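Local atomic coordinates of heavy metal cation tricomponent efflux pump ZneA(CzcA-like) (Cupriavidus metallidurans, PDB entry 4K0J), a protein that probably exports zinc ions in exchange for protons, as the inner-membrane RND component of a tripartite heavy-metal efflux pump. Residues 392-403 / 963-972; 440-451 / 465-476. All coordinates share one frame; numbering follows the deposited sequence.

Interaction 1 (392-403 / 963-972)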
loop_
_atom_site.group_PDB
_atom_site.type_symbol
_atom_site.label_atom_id
_atom_site.label_comp_id
_atom_site.label_asym_id
_atom_site.label_seq_id
_atom_site.Cartn_x
_atom_site.Cartn_y
_atom_site.Cartn_z
ATOM N N ILE C 392 -29.674 -20.702 7.442
ATOM C CA ILE C 392 -29.852 -21.412 6.181
ATOM C C ILE C 392 -31.076 -22.310 6.304
ATOM O O ILE C 392 -31.307 -22.905 7.354
ATOM C CB ILE C 392 -28.611 -22.248 5.819
ATOM C CG1 ILE C 392 -27.354 -21.379 5.851
ATOM C CG2 ILE C 392 -28.767 -22.877 4.445
ATOM C CD1 ILE C 392 -27.417 -20.183 4.932
ATOM N N ASP C 393 -31.859 -22.400 5.236
ATOM C CA ASP C 393 -33.143 -23.090 5.283
ATOM C C ASP C 393 -33.016 -24.600 5.104
ATOM O O ASP C 393 -33.854 -25.357 5.592
ATOM C CB ASP C 393 -34.078 -22.513 4.220
ATOM C CG ASP C 393 -35.548 -22.749 4.529
ATOM O OD1 ASP C 393 -35.872 -23.688 5.284
ATOM O OD2 ASP C 393 -36.386 -21.985 4.006
ATOM N N PHE C 394 -31.971 -25.036 4.402
ATOM C CA PHE C 394 -31.783 -26.453 4.069
ATOM C C PHE C 394 -32.934 -27.015 3.239
ATOM O O PHE C 394 -32.730 -27.496 2.126
ATOM C CB PHE C 394 -31.570 -27.308 5.322
ATOM C CG PHE C 394 -30.162 -27.299 5.828
ATOM C CD1 PHE C 394 -29.854 -27.836 7.064
ATOM C CD2 PHE C 394 -29.143 -26.755 5.066
ATOM C CE1 PHE C 394 -28.556 -27.833 7.532
ATOM C CE2 PHE C 394 -27.843 -26.748 5.528
ATOM C CZ PHE C 394 -27.550 -27.289 6.762
ATOM N N GLY C 395 -34.144 -26.949 3.783
ATOM C CA GLY C 395 -35.326 -27.395 3.076
ATOM C C GLY C 395 -35.683 -26.517 1.891
ATOM O O GLY C 395 -36.688 -26.752 1.225
ATOM N N ILE C 396 -34.869 -25.498 1.632
ATOM C CA ILE C 396 -35.060 -24.643 0.466
ATOM C C ILE C 396 -34.014 -24.987 -0.587
ATOM O O ILE C 396 -34.082 -24.528 -1.730
ATOM C CB ILE C 396 -34.961 -23.150 0.833
ATOM C CG1 ILE C 396 -35.857 -22.304 -0.069
ATOM C CG2 ILE C 396 -33.516 -22.670 0.768
ATOM C CD1 ILE C 396 -35.844 -20.831 0.273
ATOM N N ILE C 397 -33.047 -25.807 -0.187
ATOM C CA ILE C 397 -31.989 -26.263 -1.081
ATOM C C ILE C 397 -32.447 -27.471 -1.889
ATOM O O ILE C 397 -32.147 -27.592 -3.078
ATOM C CB ILE C 397 -30.723 -26.668 -0.291
ATOM C CG1 ILE C 397 -30.364 -25.602 0.745
ATOM C CG2 ILE C 397 -29.552 -26.921 -1.234
ATOM C CD1 ILE C 397 -29.137 -25.947 1.559
ATOM N N VAL C 398 -33.181 -28.362 -1.233
ATOM C CA VAL C 398 -33.582 -29.626 -1.832
ATOM C C VAL C 398 -34.797 -29.498 -2.742
ATOM O O VAL C 398 -35.120 -30.425 -3.482
ATOM C CB VAL C 398 -33.889 -30.667 -0.752
ATOM C CG1 VAL C 398 -32.664 -30.901 0.100
ATOM C CG2 VAL C 398 -35.059 -30.210 0.104
ATOM N N ASP C 399 -35.466 -28.351 -2.691
ATOM C CA ASP C 399 -36.638 -28.115 -3.528
ATOM C C ASP C 399 -36.298 -28.191 -5.009
ATOM O O ASP C 399 -37.171 -28.414 -5.847
ATOM C CB ASP C 399 -37.275 -26.770 -3.193
ATOM C CG ASP C 399 -37.957 -26.778 -1.845
ATOM O OD1 ASP C 399 -37.758 -27.756 -1.097
ATOM O OD2 ASP C 399 -38.685 -25.812 -1.534
ATOM N N GLY C 400 -35.024 -28.008 -5.330
ATOM C CA GLY C 400 -34.565 -28.202 -6.686
ATOM C C GLY C 400 -34.505 -29.679 -7.007
ATOM O O GLY C 400 -34.571 -30.075 -8.169
ATOM N N ALA C 401 -34.395 -30.499 -5.968
ATOM C CA ALA C 401 -34.214 -31.935 -6.148
ATOM C C ALA C 401 -35.473 -32.753 -5.888
ATOM O O ALA C 401 -35.736 -33.724 -6.592
ATOM C CB ALA C 401 -33.070 -32.438 -5.274
ATOM N N ILE C 402 -36.249 -32.371 -4.879
ATOM C CA ILE C 402 -37.389 -33.188 -4.468
ATOM C C ILE C 402 -38.543 -33.168 -5.468
ATOM O O ILE C 402 -39.368 -34.081 -5.485
ATOM C CB ILE C 402 -37.908 -32.807 -3.063
ATOM C CG1 ILE C 402 -38.613 -31.452 -3.092
ATOM C CG2 ILE C 402 -36.773 -32.813 -2.050
ATOM C CD1 ILE C 402 -39.126 -31.016 -1.738
ATOM N N VAL C 403 -38.601 -32.135 -6.301
ATOM C CA VAL C 403 -39.634 -32.054 -7.328
ATOM C C VAL C 403 -39.399 -33.106 -8.405
ATOM O O VAL C 403 -40.344 -33.682 -8.945
ATOM C CB VAL C 403 -39.679 -30.665 -7.980
ATOM C CG1 VAL C 403 -40.305 -29.655 -7.031
ATOM C CG2 VAL C 403 -38.284 -30.231 -8.388
ATOM N N MET C 963 -44.832 -30.641 -0.471
ATOM C CA MET C 963 -43.564 -31.192 -0.009
ATOM C C MET C 963 -42.518 -30.094 0.122
ATOM O O MET C 963 -41.888 -29.941 1.176
ATOM C CB MET C 963 -43.083 -32.281 -0.970
ATOM C CG MET C 963 -42.239 -33.364 -0.325
ATOM S SD MET C 963 -42.077 -34.831 -1.363
ATOM C CE MET C 963 -41.339 -34.121 -2.831
ATOM N N THR C 964 -42.352 -29.323 -0.949
ATOM C CA THR C 964 -41.433 -28.191 -0.954
ATOM C C THR C 964 -41.783 -27.203 0.153
ATOM O O THR C 964 -40.919 -26.786 0.931
ATOM C CB THR C 964 -41.472 -27.441 -2.296
ATOM O OG1 THR C 964 -42.816 -27.034 -2.580
ATOM C CG2 THR C 964 -40.970 -28.330 -3.426
ATOM N N ALA C 965 -43.061 -26.843 0.219
ATOM C CA ALA C 965 -43.558 -25.876 1.191
ATOM C C ALA C 965 -43.453 -26.385 2.622
ATOM O O ALA C 965 -43.608 -25.616 3.571
ATOM C CB ALA C 965 -44.987 -25.500 0.875
ATOM N N THR C 966 -43.208 -27.681 2.777
ATOM C CA THR C 966 -43.018 -28.248 4.104
ATOM C C THR C 966 -41.549 -28.261 4.507
ATOM O O THR C 966 -41.190 -27.757 5.571
ATOM C CB THR C 966 -43.587 -29.664 4.211
ATOM O OG1 THR C 966 -44.996 -29.630 3.946
ATOM C CG2 THR C 966 -43.356 -30.215 5.605
ATOM N N VAL C 967 -40.700 -28.840 3.660
ATOM C CA VAL C 967 -39.273 -28.884 3.969
ATOM C C VAL C 967 -38.696 -27.479 4.121
ATOM O O VAL C 967 -37.875 -27.228 5.005
ATOM C CB VAL C 967 -38.462 -29.672 2.922
ATOM C CG1 VAL C 967 -38.689 -31.160 3.088
ATOM C CG2 VAL C 967 -38.821 -29.224 1.518
ATOM N N ALA C 968 -39.140 -26.560 3.271
ATOM C CA ALA C 968 -38.648 -25.192 3.342
ATOM C C ALA C 968 -39.180 -24.476 4.581
ATOM O O ALA C 968 -38.664 -23.433 4.970
ATOM C CB ALA C 968 -39.008 -24.427 2.081
ATOM N N ALA C 969 -40.207 -25.043 5.207
ATOM C CA ALA C 969 -40.837 -24.405 6.356
ATOM C C ALA C 969 -40.586 -25.151 7.659
ATOM O O ALA C 969 -41.109 -24.770 8.704
ATOM C CB ALA C 969 -42.329 -24.244 6.123
ATOM N N LEU C 970 -39.790 -26.214 7.598
ATOM C CA LEU C 970 -39.428 -26.952 8.806
ATOM C C LEU C 970 -37.935 -26.862 9.081
ATOM O O LEU C 970 -37.473 -27.214 10.166
ATOM C CB LEU C 970 -39.866 -28.416 8.727
ATOM C CG LEU C 970 -41.367 -28.681 8.854
ATOM C CD1 LEU C 970 -41.616 -30.114 9.280
ATOM C CD2 LEU C 970 -42.015 -27.712 9.827
ATOM N N GLY C 971 -37.186 -26.388 8.094
ATOM C CA GLY C 971 -35.763 -26.180 8.268
ATOM C C GLY C 971 -35.496 -24.956 9.120
ATOM O O GLY C 971 -34.426 -24.817 9.710
ATOM N N LEU C 972 -36.483 -24.068 9.195
ATOM C CA LEU C 972 -36.313 -22.807 9.905
ATOM C C LEU C 972 -37.039 -22.770 11.245
ATOM O O LEU C 972 -36.869 -21.830 12.025
ATOM C CB LEU C 972 -36.739 -21.639 9.018
ATOM C CG LEU C 972 -35.812 -21.474 7.816
ATOM C CD1 LEU C 972 -36.209 -20.284 6.973
ATOM C CD2 LEU C 972 -34.371 -21.342 8.287
#

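Interaction 2 (440-451 / 465-476)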
loop_
_atom_site.group_PDB
_atom_site.type_symbol
_atom_site.label_atom_id
_atom_site.label_comp_id
_atom_site.label_asym_id
_atom_site.label_seq_id
_atom_site.Cartn_x
_atom_site.Cartn_y
_atom_site.Cartn_z
ATOM N N MET C 440 -34.981 -21.822 -9.994
ATOM C CA MET C 440 -33.823 -21.717 -9.112
ATOM C C MET C 440 -32.917 -20.538 -9.482
ATOM O O MET C 440 -32.301 -19.927 -8.609
ATOM C CB MET C 440 -33.035 -23.030 -9.076
ATOM C CG MET C 440 -33.833 -24.220 -8.541
ATOM S SD MET C 440 -33.971 -24.308 -6.747
ATOM C CE MET C 440 -32.526 -25.289 -6.342
ATOM N N ILE C 441 -32.835 -20.205 -10.766
ATOM C CA ILE C 441 -32.104 -18.997 -11.135
ATOM C C ILE C 441 -32.899 -17.775 -10.679
ATOM O O ILE C 441 -32.343 -16.696 -10.487
ATOM C CB ILE C 441 -31.784 -18.913 -12.647
ATOM C CG1 ILE C 441 -30.633 -17.931 -12.892
ATOM C CG2 ILE C 441 -33.009 -18.508 -13.450
ATOM C CD1 ILE C 441 -30.360 -17.656 -14.356
ATOM N N VAL C 442 -34.203 -17.958 -10.495
ATOM C CA VAL C 442 -35.048 -16.905 -9.951
ATOM C C VAL C 442 -34.829 -16.765 -8.449
ATOM O O VAL C 442 -34.748 -15.653 -7.937
ATOM C CB VAL C 442 -36.545 -17.131 -10.272
ATOM C CG1 VAL C 442 -37.430 -16.406 -9.274
ATOM C CG2 VAL C 442 -36.854 -16.653 -11.680
ATOM N N ILE C 443 -34.714 -17.882 -7.738
ATOM C CA ILE C 443 -34.450 -17.791 -6.304
ATOM C C ILE C 443 -33.030 -17.273 -6.053
ATOM O O ILE C 443 -32.750 -16.666 -5.016
ATOM C CB ILE C 443 -34.710 -19.124 -5.561
ATOM C CG1 ILE C 443 -34.741 -18.900 -4.050
ATOM C CG2 ILE C 443 -33.662 -20.151 -5.895
ATOM C CD1 ILE C 443 -34.954 -20.167 -3.254
ATOM N N ILE C 444 -32.144 -17.493 -7.022
ATOM C CA ILE C 444 -30.786 -16.957 -6.948
ATOM C C ILE C 444 -30.749 -15.460 -7.258
ATOM O O ILE C 444 -30.083 -14.694 -6.563
ATOM C CB ILE C 444 -29.818 -17.725 -7.872
ATOM C CG1 ILE C 444 -29.199 -18.900 -7.116
ATOM C CG2 ILE C 444 -28.715 -16.818 -8.384
ATOM C CD1 ILE C 444 -28.189 -19.689 -7.926
ATOM N N THR C 445 -31.475 -15.041 -8.290
ATOM C CA THR C 445 -31.543 -13.627 -8.635
ATOM C C THR C 445 -32.305 -12.856 -7.563
ATOM O O THR C 445 -32.155 -11.642 -7.437
ATOM C CB THR C 445 -32.204 -13.389 -10.011
ATOM O OG1 THR C 445 -31.809 -12.109 -10.516
ATOM C CG2 THR C 445 -33.716 -13.421 -9.903
ATOM N N ALA C 446 -33.116 -13.568 -6.785
ATOM C CA ALA C 446 -33.890 -12.949 -5.719
ATOM C C ALA C 446 -33.045 -12.855 -4.463
ATOM O O ALA C 446 -33.089 -11.859 -3.748
ATOM C CB ALA C 446 -35.159 -13.737 -5.448
ATOM N N TYR C 447 -32.272 -13.902 -4.201
ATOM C CA TYR C 447 -31.338 -13.891 -3.084
ATOM C C TYR C 447 -30.194 -12.931 -3.375
ATOM O O TYR C 447 -29.447 -12.552 -2.477
ATOM C CB TYR C 447 -30.776 -15.289 -2.854
ATOM C CG TYR C 447 -31.217 -15.939 -1.567
ATOM C CD1 TYR C 447 -30.694 -15.530 -0.351
ATOM C CD2 TYR C 447 -32.141 -16.976 -1.568
ATOM C CE1 TYR C 447 -31.087 -16.128 0.833
ATOM C CE2 TYR C 447 -32.540 -17.581 -0.388
ATOM C CZ TYR C 447 -32.007 -17.152 0.808
ATOM O OH TYR C 447 -32.393 -17.747 1.988
ATOM N N LEU C 448 -30.068 -12.543 -4.641
ATOM C CA LEU C 448 -28.941 -11.741 -5.104
ATOM C C LEU C 448 -28.822 -10.373 -4.420
ATOM O O LEU C 448 -27.831 -10.120 -3.741
ATOM C CB LEU C 448 -28.962 -11.610 -6.638
ATOM C CG LEU C 448 -27.697 -11.198 -7.404
ATOM C CD1 LEU C 448 -27.366 -9.711 -7.252
ATOM C CD2 LEU C 448 -26.511 -12.063 -6.996
ATOM N N PRO C 449 -29.825 -9.488 -4.582
ATOM C CA PRO C 449 -29.586 -8.111 -4.135
ATOM C C PRO C 449 -29.522 -7.926 -2.619
ATOM O O PRO C 449 -30.264 -7.113 -2.070
ATOM C CB PRO C 449 -30.792 -7.361 -4.694
ATOM C CG PRO C 449 -31.871 -8.368 -4.692
ATOM C CD PRO C 449 -31.210 -9.667 -5.057
ATOM N N LEU C 450 -28.648 -8.672 -1.952
ATOM C CA LEU C 450 -28.328 -8.395 -0.559
ATOM C C LEU C 450 -27.003 -7.657 -0.529
ATOM O O LEU C 450 -26.599 -7.120 0.500
ATOM C CB LEU C 450 -28.220 -9.683 0.257
ATOM C CG LEU C 450 -29.505 -10.440 0.591
ATOM C CD1 LEU C 450 -29.194 -11.593 1.538
ATOM C CD2 LEU C 450 -30.551 -9.512 1.192
ATOM N N PHE C 451 -26.331 -7.630 -1.674
ATOM C CA PHE C 451 -25.038 -6.977 -1.779
ATOM C C PHE C 451 -25.210 -5.474 -1.948
ATOM O O PHE C 451 -24.230 -4.727 -1.990
ATOM C CB PHE C 451 -24.241 -7.557 -2.946
ATOM C CG PHE C 451 -24.222 -9.058 -2.975
ATOM C CD1 PHE C 451 -23.568 -9.774 -1.987
ATOM C CD2 PHE C 451 -24.852 -9.753 -3.994
ATOM C CE1 PHE C 451 -23.550 -11.153 -2.012
ATOM C CE2 PHE C 451 -24.839 -11.131 -4.022
ATOM C CZ PHE C 451 -24.185 -11.832 -3.032
ATOM N N ALA C 465 -25.513 -14.603 1.958
ATOM C CA ALA C 465 -25.895 -14.376 0.570
ATOM C C ALA C 465 -25.041 -15.219 -0.365
ATOM O O ALA C 465 -25.551 -15.863 -1.284
ATOM C CB ALA C 465 -25.766 -12.907 0.223
ATOM N N PHE C 466 -23.739 -15.222 -0.113
ATOM C CA PHE C 466 -22.815 -15.991 -0.932
ATOM C C PHE C 466 -22.992 -17.488 -0.731
ATOM O O PHE C 466 -23.110 -18.239 -1.696
ATOM C CB PHE C 466 -21.376 -15.594 -0.628
ATOM C CG PHE C 466 -20.988 -14.260 -1.190
ATOM C CD1 PHE C 466 -20.834 -14.089 -2.556
ATOM C CD2 PHE C 466 -20.763 -13.179 -0.354
ATOM C CE1 PHE C 466 -20.471 -12.863 -3.079
ATOM C CE2 PHE C 466 -20.398 -11.950 -0.871
ATOM C CZ PHE C 466 -20.252 -11.792 -2.235
ATOM N N ALA C 467 -23.007 -17.915 0.528
ATOM C CA ALA C 467 -23.164 -19.324 0.860
ATOM C C ALA C 467 -24.412 -19.881 0.197
ATOM O O ALA C 467 -24.375 -20.932 -0.438
ATOM C CB ALA C 467 -23.241 -19.503 2.364
ATOM N N VAL C 468 -25.511 -19.151 0.335
ATOM C CA VAL C 468 -26.776 -19.541 -0.267
ATOM C C VAL C 468 -26.684 -19.550 -1.787
ATOM O O VAL C 468 -27.192 -20.462 -2.422
ATOM C CB VAL C 468 -27.932 -18.625 0.189
ATOM C CG1 VAL C 468 -29.146 -18.800 -0.705
ATOM C CG2 VAL C 468 -28.291 -18.912 1.636
ATOM N N GLY C 469 -26.028 -18.548 -2.367
ATOM C CA GLY C 469 -25.862 -18.505 -3.811
ATOM C C GLY C 469 -25.152 -19.739 -4.344
ATOM O O GLY C 469 -25.694 -20.490 -5.163
ATOM N N PHE C 470 -23.932 -19.945 -3.858
ATOM C CA PHE C 470 -23.098 -21.072 -4.258
ATOM C C PHE C 470 -23.811 -22.398 -4.035
ATOM O O PHE C 470 -23.864 -23.236 -4.934
ATOM C CB PHE C 470 -21.781 -21.062 -3.478
ATOM C CG PHE C 470 -21.045 -19.758 -3.546
ATOM C CD1 PHE C 470 -21.085 -18.984 -4.691
ATOM C CD2 PHE C 470 -20.319 -19.305 -2.457
ATOM C CE1 PHE C 470 -20.412 -17.781 -4.750
ATOM C CE2 PHE C 470 -19.643 -18.104 -2.506
ATOM C CZ PHE C 470 -19.688 -17.339 -3.652
ATOM N N ALA C 471 -24.360 -22.581 -2.837
ATOM C CA ALA C 471 -25.054 -23.818 -2.501
ATOM C C ALA C 471 -26.283 -24.022 -3.375
ATOM O O ALA C 471 -26.694 -25.153 -3.618
ATOM C CB ALA C 471 -25.444 -23.829 -1.041
ATOM N N LEU C 472 -26.867 -22.923 -3.841
ATOM C CA LEU C 472 -28.051 -22.986 -4.685
ATOM C C LEU C 472 -27.641 -23.482 -6.057
ATOM O O LEU C 472 -28.277 -24.375 -6.624
ATOM C CB LEU C 472 -28.703 -21.608 -4.802
ATOM C CG LEU C 472 -30.227 -21.556 -4.915
ATOM C CD1 LEU C 472 -30.695 -22.145 -6.232
ATOM C CD2 LEU C 472 -30.868 -22.276 -3.743
ATOM N N PHE C 473 -26.570 -22.900 -6.589
ATOM C CA PHE C 473 -26.043 -23.345 -7.869
ATOM C C PHE C 473 -25.589 -24.799 -7.782
ATOM O O PHE C 473 -25.635 -25.536 -8.767
ATOM C CB PHE C 473 -24.889 -22.454 -8.325
ATOM C CG PHE C 473 -24.343 -22.824 -9.671
ATOM C CD1 PHE C 473 -25.075 -22.577 -10.821
ATOM C CD2 PHE C 473 -23.101 -23.423 -9.786
ATOM C CE1 PHE C 473 -24.577 -22.920 -12.066
ATOM C CE2 PHE C 473 -22.596 -23.768 -11.028
ATOM C CZ PHE C 473 -23.336 -23.516 -12.169
ATOM N N GLY C 474 -25.156 -25.205 -6.593
ATOM C CA GLY C 474 -24.772 -26.580 -6.351
ATOM C C GLY C 474 -25.980 -27.495 -6.345
ATOM O O GLY C 474 -25.915 -28.624 -6.820
ATOM N N ALA C 475 -27.089 -26.998 -5.805
ATOM C CA ALA C 475 -28.336 -27.751 -5.775
ATOM C C ALA C 475 -28.831 -27.957 -7.197
ATOM O O ALA C 475 -29.339 -29.027 -7.546
ATOM C CB ALA C 475 -29.378 -27.013 -4.956
ATOM N N LEU C 476 -28.679 -26.917 -8.010
ATOM C CA LEU C 476 -28.978 -27.001 -9.431
ATOM C C LEU C 476 -28.102 -28.057 -10.098
ATOM O O LEU C 476 -28.597 -28.947 -10.786
ATOM C CB LEU C 476 -28.747 -25.643 -10.094
ATOM C CG LEU C 476 -28.787 -25.623 -11.621
ATOM C CD1 LEU C 476 -30.172 -26.008 -12.122
ATOM C CD2 LEU C 476 -28.371 -24.260 -12.152
#

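Interaction 1 (392-403 / 963-972)
A buried packing contact without hydrogen bonds between its two segments, set in the membrane core, joins Gly395, Asp399 and Ile402 of the fourth predicted transmembrane segment to Val967, Thr964 and Met963 of the eleventh. The short helices 399-403 and 963-970 run roughly antiparallel at 148°, their axes 9.9 Å apart, but the chains come closer where 392-398 is not regular helix: Gly395 CA lies 4.0 Å from Ala968 CA. Glycines make this approach possible on both sides. Gly395 CA gives a CA-H...O contact to Val967 O at 3.2 Å, and Gly971 CA gives another to Asp393 O at 3.4 Å. Asp393 extends with CG anti to its own N (chi1 -157°), which swings the carboxylate across Leu972, whose CG is 3.4 Å from Asp393 OD1. The second carboxylate, Asp399, lies against the apolar parts of its neighbours, with OD2 3.3 Å from Thr964 CB and OD1 beside Val967 CG2. Thr964 presents its methyl to Asp399 and Ile402, while its hydroxyl has Asn927 and backbone carbonyls of its own helix as hydrogen-bonding partners. Further along, Ile402 CD1 packs 3.7 Å from Val967 CG2. Met963, bent at chi3 (58°), brings CE tip to tip with Ile402, 3.7 Å from its CB. Helix 323-353 also borders this end through Leu349 and Phe352. Asp393-Phe394-Gly395 followed by Asp399 fits the DFG-containing signature of heavy-metal RND pumps, and the setting resembles the site where such transporters are thought to relay protons.

Interaction 2 (440-451 / 465-476)
This is the antiparallel hairpin of the fifth and sixth predicted transmembrane helices, held by apolar side chains from Met440-Ala475 at one end to Phe451-Phe466 at the other. Helices 440-447 and 465-476 run at 170°, with axes 9.9 Å apart. Leu472 packs among Met440, Ile443 and Ile444: its CD1 meets Ile443 CG2 at 3.6 Å, the two side chains crossing at about a right angle, while Ile444 slides alongside in the opposite direction with CG1 3.6 Å from Leu472 CB. Met440 folds at chi2 (-80°) and again at chi3, which lays its CE against both Leu472 CD1 and Ala475 CB, the latter 3.8 Å away. One turn from Leu472, Val468 points CG1 straight at the centre of one face of the Tyr447 ring, a CH-pi contact 3.4 Å from the ring centroid. An inverse gamma turn is centred on Pro449, and Leu450 and Phe451 reach back to Ala465, whose CB is 3.6 Å from Phe451 CE1. The same CE1 sits over a face of Phe466, toward its rim; the ring centroids are 4.6 Å apart and the planes meet obliquely at 40°. Phe466 also touches the ring of Phe380. Helix 911-939 packs against Tyr447 and Leu450. Two antiparallel helices close in sequence and packed along their length form a transmembrane helical hairpin, here part of the RND membrane bundle.

Overall arrangement
From the N terminus the chain first supplies 392-403, then runs on to helix 433-447 and turns through helix 455-460 into helix 463-479, so interaction 2 closes a short loop of 13 intervening residues. Interaction 1 closes at 963-972, with 559 residues between its segments, and that loop contains the whole of interaction 2. One contact is local, the other bridges the early and late halves of the transmembrane bundle. Their centres are about 14 Å apart and they touch directly: Ile392 packs on Val468, Ile396 on Ile443, Ile397 on Ala475 and Gly400 on Met440. Segment 392-403 thus lies between the hairpin and the late helix.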